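Local coordinates for CurJ (Moorea producens 3L, PDB 5TZ6), which is a polyketide synthase dehydratase domain that probably carries out vinylogous dehydration in curacin biosynthesis, at residues A[172-177]-A[237-242]; A[42-47]-A[300-305]; A[166-171]-A[183-188]. The protein carries 1 engineered substitution. All coordinates share one frame; numbering follows the deposited sequence.

How the interactions relate
Interactions 1 and 2 have centres about 8 Å apart: strands 176-178 and 41-43 pair in one small sheet, while Thr-239 O meets Ala-300 N at 2.8 Å. All three hold residues of the ligand pocket, interaction 3 through Leu-171. Interactions 1 and 2 are partly buried, but interaction 1 is held by a charged side chain on a backbone carbonyl, with an apolar contact beside it, whereas interaction 2 relies on the face of an aromatic ring and apolar packing. Interaction 3 is the buried one, joining helix 164-173 to strand 185-190 by a cation-pi stack, a hydroxyl bond and aliphatic contacts. It shares that helix with interaction 1 but does not touch interaction 2.

Interaction 1. Residues A[172-177]-A[237-242]. With 7OD ((2E,5R)-5-hydroxy-2-methylhept-2-enoic acid), chain C.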
loop_
_atom_site.group_PDB
_atom_site.type_symbol
_atom_site.label_atom_id
_atom_site.label_comp_id
_atom_site.label_asym_id
_atom_site.label_seq_id
_atom_site.Cartn_x
_atom_site.Cartn_y
_atom_site.Cartn_z
ATOM N N TRP A 172 -10.828 -16.415 33.364
ATOM C CA TRP A 172 -11.705 -17.460 32.849
ATOM C C TRP A 172 -13.139 -17.257 33.317
ATOM O O TRP A 172 -14.089 -17.458 32.551
ATOM C CB TRP A 172 -11.176 -18.830 33.275
ATOM C CG TRP A 172 -11.673 -19.955 32.424
ATOM C CD1 TRP A 172 -12.816 -20.683 32.604
ATOM C CD2 TRP A 172 -11.063 -20.458 31.229
ATOM N NE1 TRP A 172 -12.936 -21.627 31.611
ATOM C CE2 TRP A 172 -11.877 -21.503 30.751
ATOM C CE3 TRP A 172 -9.898 -20.133 30.524
ATOM C CZ2 TRP A 172 -11.567 -22.223 29.602
ATOM C CZ3 TRP A 172 -9.594 -20.848 29.383
ATOM C CH2 TRP A 172 -10.426 -21.882 28.932
ATOM N N ASP A 173 -13.312 -16.826 34.566
ATOM C CA ASP A 173 -14.650 -16.640 35.110
ATOM C C ASP A 173 -15.400 -15.516 34.406
ATOM O O ASP A 173 -16.631 -15.562 34.315
ATOM C CB ASP A 173 -14.557 -16.373 36.610
ATOM C CG ASP A 173 -13.973 -17.550 37.372
ATOM O OD1 ASP A 173 -14.140 -18.703 36.919
ATOM O OD2 ASP A 173 -13.341 -17.319 38.424
ATOM N N ARG A 174 -14.690 -14.503 33.907
ATOM C CA ARG A 174 -15.311 -13.417 33.163
ATOM C C ARG A 174 -15.492 -13.745 31.687
ATOM O O ARG A 174 -15.763 -12.840 30.893
ATOM C CB ARG A 174 -14.495 -12.127 33.311
ATOM C CG ARG A 174 -14.806 -11.355 34.587
ATOM C CD ARG A 174 -14.055 -11.928 35.781
ATOM N NE ARG A 174 -14.357 -11.196 37.010
ATOM C CZ ARG A 174 -14.064 -11.635 38.232
ATOM N NH1 ARG A 174 -13.451 -12.801 38.387
ATOM N NH2 ARG A 174 -14.384 -10.912 39.297
ATOM N N GLN A 175 -15.342 -15.012 31.304
ATOM C CA GLN A 175 -15.445 -15.458 29.918
ATOM C C GLN A 175 -14.295 -14.960 29.061
ATOM O O GLN A 175 -14.431 -14.862 27.839
ATOM C CB GLN A 175 -16.775 -15.035 29.287
ATOM C CG GLN A 175 -17.958 -15.336 30.160
ATOM C CD GLN A 175 -17.951 -16.763 30.638
ATOM O OE1 GLN A 175 -17.643 -17.686 29.880
ATOM N NE2 GLN A 175 -18.257 -16.953 31.911
ATOM N N ILE A 176 -13.168 -14.619 29.674
ATOM C CA ILE A 176 -11.951 -14.289 28.946
ATOM C C ILE A 176 -11.061 -15.523 29.025
ATOM O O ILE A 176 -10.345 -15.734 30.009
ATOM C CB ILE A 176 -11.265 -13.037 29.497
ATOM C CG1 ILE A 176 -12.200 -11.834 29.377
ATOM C CG2 ILE A 176 -9.987 -12.763 28.728
ATOM C CD1 ILE A 176 -11.698 -10.597 30.079
ATOM N N HIS A 177 -11.124 -16.344 27.979
ATOM C CA HIS A 177 -10.434 -17.627 27.911
ATOM C C HIS A 177 -9.108 -17.412 27.186
ATOM O O HIS A 177 -9.082 -17.183 25.966
ATOM C CB HIS A 177 -11.299 -18.651 27.179
ATOM C CG HIS A 177 -12.549 -19.033 27.910
ATOM N ND1 HIS A 177 -13.405 -20.012 27.452
ATOM C CD2 HIS A 177 -13.069 -18.597 29.081
ATOM C CE1 HIS A 177 -14.408 -20.150 28.300
ATOM N NE2 HIS A 177 -14.227 -19.306 29.299
ATOM N N ASN A 237 -19.396 -10.519 36.720
ATOM C CA ASN A 237 -19.339 -10.432 35.265
ATOM C C ASN A 237 -18.263 -9.471 34.774
ATOM O O ASN A 237 -17.900 -9.523 33.593
ATOM C CB ASN A 237 -20.686 -10.004 34.684
ATOM C CG ASN A 237 -21.708 -11.117 34.708
ATOM O OD1 ASN A 237 -21.351 -12.285 34.829
ATOM N ND2 ASN A 237 -22.984 -10.765 34.572
ATOM N N GLU A 238 -17.757 -8.595 35.641
ATOM C CA GLU A 238 -16.904 -7.485 35.243
ATOM C C GLU A 238 -15.458 -7.711 35.663
ATOM O O GLU A 238 -15.177 -8.338 36.688
ATOM C CB GLU A 238 -17.378 -6.185 35.898
ATOM C CG GLU A 238 -18.676 -5.617 35.372
ATOM C CD GLU A 238 -19.182 -4.467 36.232
ATOM O OE1 GLU A 238 -20.071 -3.722 35.773
ATOM O OE2 GLU A 238 -18.688 -4.310 37.371
ATOM N N THR A 239 -14.544 -7.172 34.863
ATOM C CA THR A 239 -13.141 -7.077 35.232
ATOM C C THR A 239 -12.603 -5.749 34.722
ATOM O O THR A 239 -13.261 -5.051 33.944
ATOM C CB THR A 239 -12.333 -8.255 34.667
ATOM O OG1 THR A 239 -11.003 -8.225 35.201
ATOM C CG2 THR A 239 -12.288 -8.198 33.143
ATOM N N PHE A 240 -11.395 -5.396 35.161
ATOM C CA PHE A 240 -10.751 -4.174 34.689
ATOM C C PHE A 240 -10.182 -4.428 33.297
ATOM O O PHE A 240 -9.335 -5.306 33.120
ATOM C CB PHE A 240 -9.653 -3.724 35.655
ATOM C CG PHE A 240 -10.173 -3.224 36.980
ATOM C CD1 PHE A 240 -10.712 -1.952 37.095
ATOM C CD2 PHE A 240 -10.127 -4.028 38.111
ATOM C CE1 PHE A 240 -11.199 -1.488 38.309
ATOM C CE2 PHE A 240 -10.613 -3.571 39.330
ATOM C CZ PHE A 240 -11.150 -2.297 39.427
ATOM N N VAL A 241 -10.646 -3.666 32.314
ATOM C CA VAL A 241 -10.172 -3.805 30.939
ATOM C C VAL A 241 -9.281 -2.617 30.590
ATOM O O VAL A 241 -9.566 -1.483 31.004
ATOM C CB VAL A 241 -11.342 -3.940 29.956
ATOM C CG1 VAL A 241 -10.817 -4.201 28.550
ATOM C CG2 VAL A 241 -12.254 -5.069 30.400
ATOM N N PRO A 242 -8.174 -2.830 29.881
ATOM C CA PRO A 242 -7.300 -1.705 29.529
ATOM C C PRO A 242 -8.072 -0.641 28.769
ATOM O O PRO A 242 -8.752 -0.925 27.780
ATOM C CB PRO A 242 -6.222 -2.355 28.660
ATOM C CG PRO A 242 -6.150 -3.763 29.172
ATOM C CD PRO A 242 -7.563 -4.133 29.560
HETATM O OAB 7OD C . -11.783 -7.880 26.787
HETATM C CAA 7OD C . -11.166 -7.113 26.020
HETATM O OAI 7OD C . -11.756 -6.607 25.039
HETATM C CAC 7OD C . -9.691 -6.790 26.284
HETATM C CAK 7OD C . -8.937 -5.845 25.334
HETATM C CAD 7OD C . -8.963 -7.409 27.489
HETATM C CAE 7OD C . -7.484 -7.054 27.712
HETATM C CAF 7OD C . -6.844 -7.578 29.021
HETATM O OAH 7OD C . -5.993 -8.685 28.710
HETATM C CAG 7OD C . -7.857 -8.022 30.083
HETATM C CAJ 7OD C . -7.123 -8.141 31.420
#
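Beside the ligand pocket of this double-hotdog dehydratase, Arg-174, just past the end of helix 164-173, reaches across to Glu-238, just before strand 239-250. The helix finishes in a Schellman motif: Gln-175 is the C-prime residue, with a positive phi of 69°, and the amides of Ile-176 and Gln-175 turn back to Leu-171 O and Trp-172 O. Arg-174 directs its CB toward the strand, and a chi2 of 82° bends the chain, putting CD off an extended course. NE then donates to Glu-238 O over 3.0 Å, and the N-H...O angle of 163° makes the bond nearly straight. The acceptor lies close to the guanidinium plane, at its edge, whereas NE itself stands well above the plane of the Glu-238 carbonyl. NH1 binds His-170 O, so two backbone carbonyls, one in the helix and one just ahead of the strand, hold the guanidinium. Farther back, the aliphatic part of the chain packs on the strand, CG lying 4.0 Å from Thr-239 CB. An alanine here would probably leave Glu-238 O and His-170 O without these donors and open a gap beside Thr-239. Next to this polar grip, Ile-176 and Thr-239 meet tip to tip, CD1 to CG2 at 3.9 Å, while Thr-239 OG1 is engaged by His-170 NE2. The strand then runs on into the pocket and touches the bound hydroxy-enoic acid, which is also hydrogen-bonded to Asp-219 OD1. Val-241 CG1 presses on the alkene carbon CAC at 3.6 Å. The ring of Pro-242 covers the neighbouring part of the ligand chain, its CD approaching CAE to 3.5 Å.

Interaction 2. Residues A[42-47]-A[300-305]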
loop_
_atom_site.group_PDB
_atom_site.type_symbol
_atom_site.label_atom_id
_atom_site.label_comp_id
_atom_site.label_asym_id
_atom_site.label_seq_id
_atom_site.Cartn_x
_atom_site.Cartn_y
_atom_site.Cartn_z
ATOM N N ILE A 42 -9.896 -15.549 23.549
ATOM C CA ILE A 42 -11.302 -15.830 23.258
ATOM C C ILE A 42 -12.156 -15.102 24.287
ATOM O O ILE A 42 -12.049 -15.371 25.487
ATOM C CB ILE A 42 -11.592 -17.343 23.285
ATOM C CG1 ILE A 42 -10.601 -18.100 22.396
ATOM C CG2 ILE A 42 -13.039 -17.647 22.901
ATOM C CD1 ILE A 42 -10.303 -17.399 21.082
ATOM N N VAL A 43 -13.010 -14.192 23.832
ATOM C CA VAL A 43 -13.908 -13.448 24.714
ATOM C C VAL A 43 -15.339 -13.807 24.339
ATOM O O VAL A 43 -15.766 -13.565 23.202
ATOM C CB VAL A 43 -13.679 -11.932 24.622
ATOM C CG1 VAL A 43 -14.549 -11.206 25.631
ATOM C CG2 VAL A 43 -12.209 -11.606 24.847
ATOM N N TYR A 44 -16.083 -14.364 25.294
ATOM C CA TYR A 44 -17.449 -14.814 25.040
ATOM C C TYR A 44 -17.540 -15.589 23.731
ATOM O O TYR A 44 -18.480 -15.401 22.951
ATOM C CB TYR A 44 -18.435 -13.636 25.040
ATOM C CG TYR A 44 -18.878 -13.205 26.424
ATOM C CD1 TYR A 44 -18.166 -12.267 27.152
ATOM C CD2 TYR A 44 -20.018 -13.758 27.009
ATOM C CE1 TYR A 44 -18.573 -11.887 28.421
ATOM C CE2 TYR A 44 -20.432 -13.382 28.275
ATOM C CZ TYR A 44 -19.705 -12.447 28.976
ATOM O OH TYR A 44 -20.106 -12.067 30.236
ATOM N N GLU A 45 -16.563 -16.463 23.489
ATOM C CA GLU A 45 -16.485 -17.380 22.348
ATOM C C GLU A 45 -16.088 -16.703 21.040
ATOM O O GLU A 45 -16.184 -17.336 19.974
ATOM C CB GLU A 45 -17.792 -18.151 22.149
ATOM C CG GLU A 45 -18.202 -18.970 23.367
ATOM C CD GLU A 45 -19.414 -19.847 23.106
ATOM O OE1 GLU A 45 -19.489 -20.952 23.686
ATOM O OE2 GLU A 45 -20.286 -19.435 22.312
ATOM N N GLN A 46 -15.613 -15.466 21.072
ATOM C CA GLN A 46 -15.223 -14.755 19.864
ATOM C C GLN A 46 -13.725 -14.503 19.876
ATOM O O GLN A 46 -13.135 -14.256 20.932
ATOM C CB GLN A 46 -15.949 -13.414 19.731
ATOM C CG GLN A 46 -17.464 -13.484 19.746
ATOM C CD GLN A 46 -18.090 -12.108 19.582
ATOM O OE1 GLN A 46 -18.839 -11.646 20.441
ATOM N NE2 GLN A 46 -17.776 -11.446 18.473
ATOM N N VAL A 47 -13.111 -14.576 18.698
ATOM C CA VAL A 47 -11.720 -14.165 18.573
ATOM C C VAL A 47 -11.666 -12.649 18.661
ATOM O O VAL A 47 -12.293 -11.946 17.862
ATOM C CB VAL A 47 -11.117 -14.663 17.258
ATOM C CG1 VAL A 47 -9.736 -14.069 17.057
ATOM C CG2 VAL A 47 -11.059 -16.180 17.252
ATOM N N ALA A 300 -15.518 -3.430 33.457
ATOM C CA ALA A 300 -16.426 -3.568 32.331
ATOM C C ALA A 300 -16.780 -5.032 32.134
ATOM O O ALA A 300 -16.042 -5.934 32.541
ATOM C CB ALA A 300 -15.820 -2.987 31.050
ATOM N N ASN A 301 -17.928 -5.250 31.510
ATOM C CA ASN A 301 -18.322 -6.579 31.080
ATOM C C ASN A 301 -17.796 -6.798 29.671
ATOM O O ASN A 301 -18.228 -6.093 28.749
ATOM C CB ASN A 301 -19.832 -6.723 31.107
ATOM C CG ASN A 301 -20.293 -8.139 30.813
ATOM O OD1 ASN A 301 -19.714 -8.836 29.976
ATOM N ND2 ASN A 301 -21.352 -8.567 31.495
ATOM N N PRO A 302 -16.876 -7.738 29.451
ATOM C CA PRO A 302 -16.295 -7.881 28.107
ATOM C C PRO A 302 -17.335 -8.113 27.032
ATOM O O PRO A 302 -17.103 -7.748 25.863
ATOM C CB PRO A 302 -15.355 -9.085 28.259
ATOM C CG PRO A 302 -14.999 -9.090 29.720
ATOM C CD PRO A 302 -16.271 -8.671 30.418
ATOM N N LYS A 303 -18.497 -8.660 27.399
ATOM C CA LYS A 303 -19.575 -8.806 26.430
ATOM C C LYS A 303 -19.925 -7.467 25.799
ATOM O O LYS A 303 -20.111 -7.377 24.579
ATOM C CB LYS A 303 -20.818 -9.399 27.091
ATOM C CG LYS A 303 -21.953 -9.584 26.094
ATOM C CD LYS A 303 -23.324 -9.731 26.748
ATOM C CE LYS A 303 -23.439 -10.973 27.604
ATOM N NZ LYS A 303 -24.828 -11.118 28.143
ATOM N N ILE A 304 -20.010 -6.409 26.613
ATOM C CA ILE A 304 -20.461 -5.127 26.085
ATOM C C ILE A 304 -19.374 -4.488 25.236
ATOM O O ILE A 304 -19.672 -3.784 24.263
ATOM C CB ILE A 304 -20.914 -4.196 27.225
ATOM C CG1 ILE A 304 -21.694 -4.980 28.285
ATOM C CG2 ILE A 304 -21.768 -3.059 26.674
ATOM C CD1 ILE A 304 -22.988 -5.581 27.776
ATOM N N LEU A 305 -18.103 -4.732 25.566
ATOM C CA LEU A 305 -17.033 -4.275 24.691
ATOM C C LEU A 305 -17.119 -4.945 23.331
ATOM O O LEU A 305 -16.796 -4.322 22.314
ATOM C CB LEU A 305 -15.665 -4.525 25.323
ATOM C CG LEU A 305 -15.104 -3.388 26.186
ATOM C CD1 LEU A 305 -16.113 -2.925 27.232
ATOM C CD2 LEU A 305 -13.795 -3.813 26.846
#
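Tyr-44, in the type I' turn of a beta hairpin, lays one face of its ring against Lys-303 in the first turn of helix 302-305. The hairpin is closed by paired backbone bonds between Val-43 and Gln-46. Tyr-44 points toward the helix, and CG, anti to the carbonyl carbon (chi1 -82°), starts the ring out toward Lys-303. Lys-303 CB stands over the ring, 3.8 Å from the centroid and 19° off the normal, a CH-pi contact displaced toward the CE1 side of the rim. Farther out, Lys-303 CE comes to 3.9 Å from Tyr-44 CE2 before the chain leads away.

Asn-301, the N-cap of the short helix, crosses the tyrosine at about a right angle, though its amide plane is turned only 29° from the ring plane. Its OD1 accepts from Lys-303 N at 2.9 Å, the capping bond of the first turn; the same OD1 lies 3.3 Å from Tyr-44 OH.

On the inner side of the contact the chemistry is purely apolar. Val-43 and Pro-302 also cross at about a right angle. Pro-302 packs on Ile-176 of strand 176-178 as well, and the nearest atoms of its side chain and the bound ligand are about 4 Å apart. With Val-43 CG1 anti to its backbone N, this methyl reaches the proline ring at CB, 3.5 Å away.

Interaction 3. Residues A[166-171]-A[183-188]; sequences EIYQHL and RWIEQV
Helix 164-173 lies across the start of strand 185-190, with Tyr-168 and Arg-183 carrying most of the contact. The short segments' axes make an angle of 114° and pass 10.6 Å apart at closest, a gap that side chains fill. Arg-183 runs extended from CG to NE over one face of the tyrosine ring. Its CG sits 3.7 Å from the ring centroid in a CH-pi contact, near the hydroxyl end. Farther out the guanidinium stacks over the CB end of the tyrosine, planes 25° apart, as an off-centre cation-pi pair. Arg-183 NE binds Leu-178 O, which helps fix how the flat group is turned. Within this hotdog domain, strand 185-190 carries a classic beta bulge, where Glu-186 and Gln-187 both face Gln-198 of the adjoining strand. Just before the bulge, Tyr-168 OH donates to Ile-185 O at 3.1 Å, tilted 22° from the carbonyl plane, giving the buried hydroxyl a backbone partner. One helix position earlier, Ile-167 points toward the strand and rests its CD1 against two aliphatic side chains: Ile-185 CD1 is 4.4 Å away, and Val-188 CG2 lies at 4.2 Å from the same methyl.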
loop_
_atom_site.group_PDB
_atom_site.type_symbol
_atom_site.label_atom_id
_atom_site.label_comp_id
_atom_site.label_asym_id
_atom_site.label_seq_id
_atom_site.Cartn_x
_atom_site.Cartn_y
_atom_site.Cartn_z
ATOM N N GLU A 166 -4.495 -18.356 39.628
ATOM C CA GLU A 166 -5.481 -17.418 40.147
ATOM C C GLU A 166 -5.736 -16.297 39.154
ATOM O O GLU A 166 -6.879 -15.859 38.980
ATOM C CB GLU A 166 -5.010 -16.848 41.483
ATOM C CG GLU A 166 -5.131 -17.809 42.652
ATOM C CD GLU A 166 -4.933 -17.115 43.987
ATOM O OE1 GLU A 166 -3.937 -17.421 44.680
ATOM O OE2 GLU A 166 -5.768 -16.254 44.338
ATOM N N ILE A 167 -4.691 -15.830 38.472
ATOM C CA ILE A 167 -4.905 -14.786 37.479
ATOM C C ILE A 167 -5.706 -15.336 36.311
ATOM O O ILE A 167 -6.756 -14.792 35.943
ATOM C CB ILE A 167 -3.562 -14.197 37.018
ATOM C CG1 ILE A 167 -2.925 -13.373 38.138
ATOM C CG2 ILE A 167 -3.749 -13.362 35.751
ATOM C CD1 ILE A 167 -1.613 -12.730 37.736
ATOM N N TYR A 168 -5.281 -16.481 35.774
ATOM C CA TYR A 168 -5.961 -16.981 34.589
ATOM C C TYR A 168 -7.379 -17.389 34.939
ATOM O O TYR A 168 -8.328 -17.071 34.209
ATOM C CB TYR A 168 -5.187 -18.157 34.002
ATOM C CG TYR A 168 -3.771 -17.801 33.596
ATOM C CD1 TYR A 168 -3.509 -16.680 32.830
ATOM C CD2 TYR A 168 -2.693 -18.584 34.005
ATOM C CE1 TYR A 168 -2.217 -16.350 32.466
ATOM C CE2 TYR A 168 -1.400 -18.268 33.651
ATOM C CZ TYR A 168 -1.165 -17.149 32.878
ATOM O OH TYR A 168 0.125 -16.829 32.520
ATOM N N GLN A 169 -7.551 -17.959 36.128
ATOM C CA GLN A 169 -8.884 -18.323 36.577
ATOM C C GLN A 169 -9.747 -17.084 36.727
ATOM O O GLN A 169 -10.904 -17.070 36.281
ATOM C CB GLN A 169 -8.806 -19.087 37.896
ATOM C CG GLN A 169 -10.157 -19.547 38.400
ATOM C CD GLN A 169 -10.745 -20.635 37.521
ATOM O OE1 GLN A 169 -10.138 -21.688 37.344
ATOM N NE2 GLN A 169 -11.931 -20.389 36.973
ATOM N N HIS A 170 -9.196 -16.023 37.338
ATOM C CA HIS A 170 -9.963 -14.788 37.455
ATOM C C HIS A 170 -10.493 -14.358 36.096
ATOM O O HIS A 170 -11.641 -13.915 35.978
ATOM C CB HIS A 170 -9.111 -13.676 38.077
ATOM C CG HIS A 170 -9.784 -12.335 38.086
ATOM N ND1 HIS A 170 -10.434 -11.834 39.193
ATOM C CD2 HIS A 170 -9.897 -11.387 37.124
ATOM C CE1 HIS A 170 -10.921 -10.636 38.914
ATOM N NE2 HIS A 170 -10.613 -10.344 37.663
ATOM N N LEU A 171 -9.683 -14.519 35.050
ATOM C CA LEU A 171 -10.138 -14.106 33.730
ATOM C C LEU A 171 -11.109 -15.123 33.153
ATOM O O LEU A 171 -12.118 -14.747 32.543
ATOM C CB LEU A 171 -8.935 -13.899 32.803
ATOM C CG LEU A 171 -8.060 -12.682 33.129
ATOM C CD1 LEU A 171 -6.824 -12.675 32.256
ATOM C CD2 LEU A 171 -8.837 -11.374 32.956
ATOM N N ARG A 183 -0.291 -17.010 27.933
ATOM C CA ARG A 183 0.003 -17.316 29.333
ATOM C C ARG A 183 1.514 -17.271 29.539
ATOM O O ARG A 183 2.185 -18.298 29.618
ATOM C CB ARG A 183 -0.600 -18.671 29.731
ATOM C CG ARG A 183 -2.132 -18.668 29.707
ATOM C CD ARG A 183 -2.741 -19.989 30.139
ATOM N NE ARG A 183 -4.196 -19.908 30.106
ATOM C CZ ARG A 183 -5.002 -20.442 31.020
ATOM N NH1 ARG A 183 -6.320 -20.295 30.910
ATOM N NH2 ARG A 183 -4.492 -21.088 32.062
ATOM N N TRP A 184 2.045 -16.050 29.623
ATOM C CA TRP A 184 3.466 -15.809 29.831
ATOM C C TRP A 184 3.858 -15.831 31.301
ATOM O O TRP A 184 5.007 -16.159 31.625
ATOM C CB TRP A 184 3.868 -14.444 29.249
ATOM C CG TRP A 184 4.052 -14.384 27.755
ATOM C CD1 TRP A 184 3.094 -14.552 26.799
ATOM C CD2 TRP A 184 5.277 -14.125 27.055
ATOM N NE1 TRP A 184 3.645 -14.417 25.548
ATOM C CE2 TRP A 184 4.985 -14.155 25.677
ATOM C CE3 TRP A 184 6.593 -13.874 27.461
ATOM C CZ2 TRP A 184 5.960 -13.943 24.701
ATOM C CZ3 TRP A 184 7.564 -13.666 26.488
ATOM C CH2 TRP A 184 7.240 -13.702 25.127
ATOM N N ILE A 185 2.943 -15.463 32.194
ATOM C CA ILE A 185 3.266 -15.302 33.608
ATOM C C ILE A 185 3.430 -16.677 34.247
ATOM O O ILE A 185 2.459 -17.416 34.424
ATOM C CB ILE A 185 2.209 -14.465 34.336
ATOM C CG1 ILE A 185 2.134 -13.073 33.691
ATOM C CG2 ILE A 185 2.514 -14.398 35.823
ATOM C CD1 ILE A 185 1.129 -12.136 34.293
ATOM N N GLU A 186 4.670 -17.026 34.588
ATOM C CA GLU A 186 4.956 -18.283 35.263
ATOM C C GLU A 186 4.943 -18.154 36.777
ATOM O O GLU A 186 4.570 -19.112 37.463
ATOM C CB GLU A 186 6.317 -18.832 34.828
ATOM C CG GLU A 186 6.375 -19.310 33.391
ATOM C CD GLU A 186 6.356 -20.822 33.294
ATOM O OE1 GLU A 186 7.332 -21.459 33.747
ATOM O OE2 GLU A 186 5.364 -21.375 32.772
ATOM N N GLN A 187 5.333 -17.004 37.329
ATOM C CA GLN A 187 5.380 -16.896 38.783
ATOM C C GLN A 187 4.937 -15.509 39.213
ATOM O O GLN A 187 5.075 -14.541 38.463
ATOM C CB GLN A 187 6.786 -17.197 39.314
ATOM C CG GLN A 187 7.113 -18.671 39.348
ATOM C CD GLN A 187 8.420 -18.948 40.053
ATOM O OE1 GLN A 187 8.448 -19.528 41.139
ATOM N NE2 GLN A 187 9.516 -18.516 39.442
ATOM N N VAL A 188 4.403 -15.415 40.431
ATOM C CA VAL A 188 3.819 -14.163 40.909
ATOM C C VAL A 188 4.149 -13.971 42.381
ATOM O O VAL A 188 3.931 -14.870 43.200
ATOM C CB VAL A 188 2.296 -14.125 40.688
ATOM C CG1 VAL A 188 1.727 -12.766 41.098
ATOM C CG2 VAL A 188 1.974 -14.415 39.230
#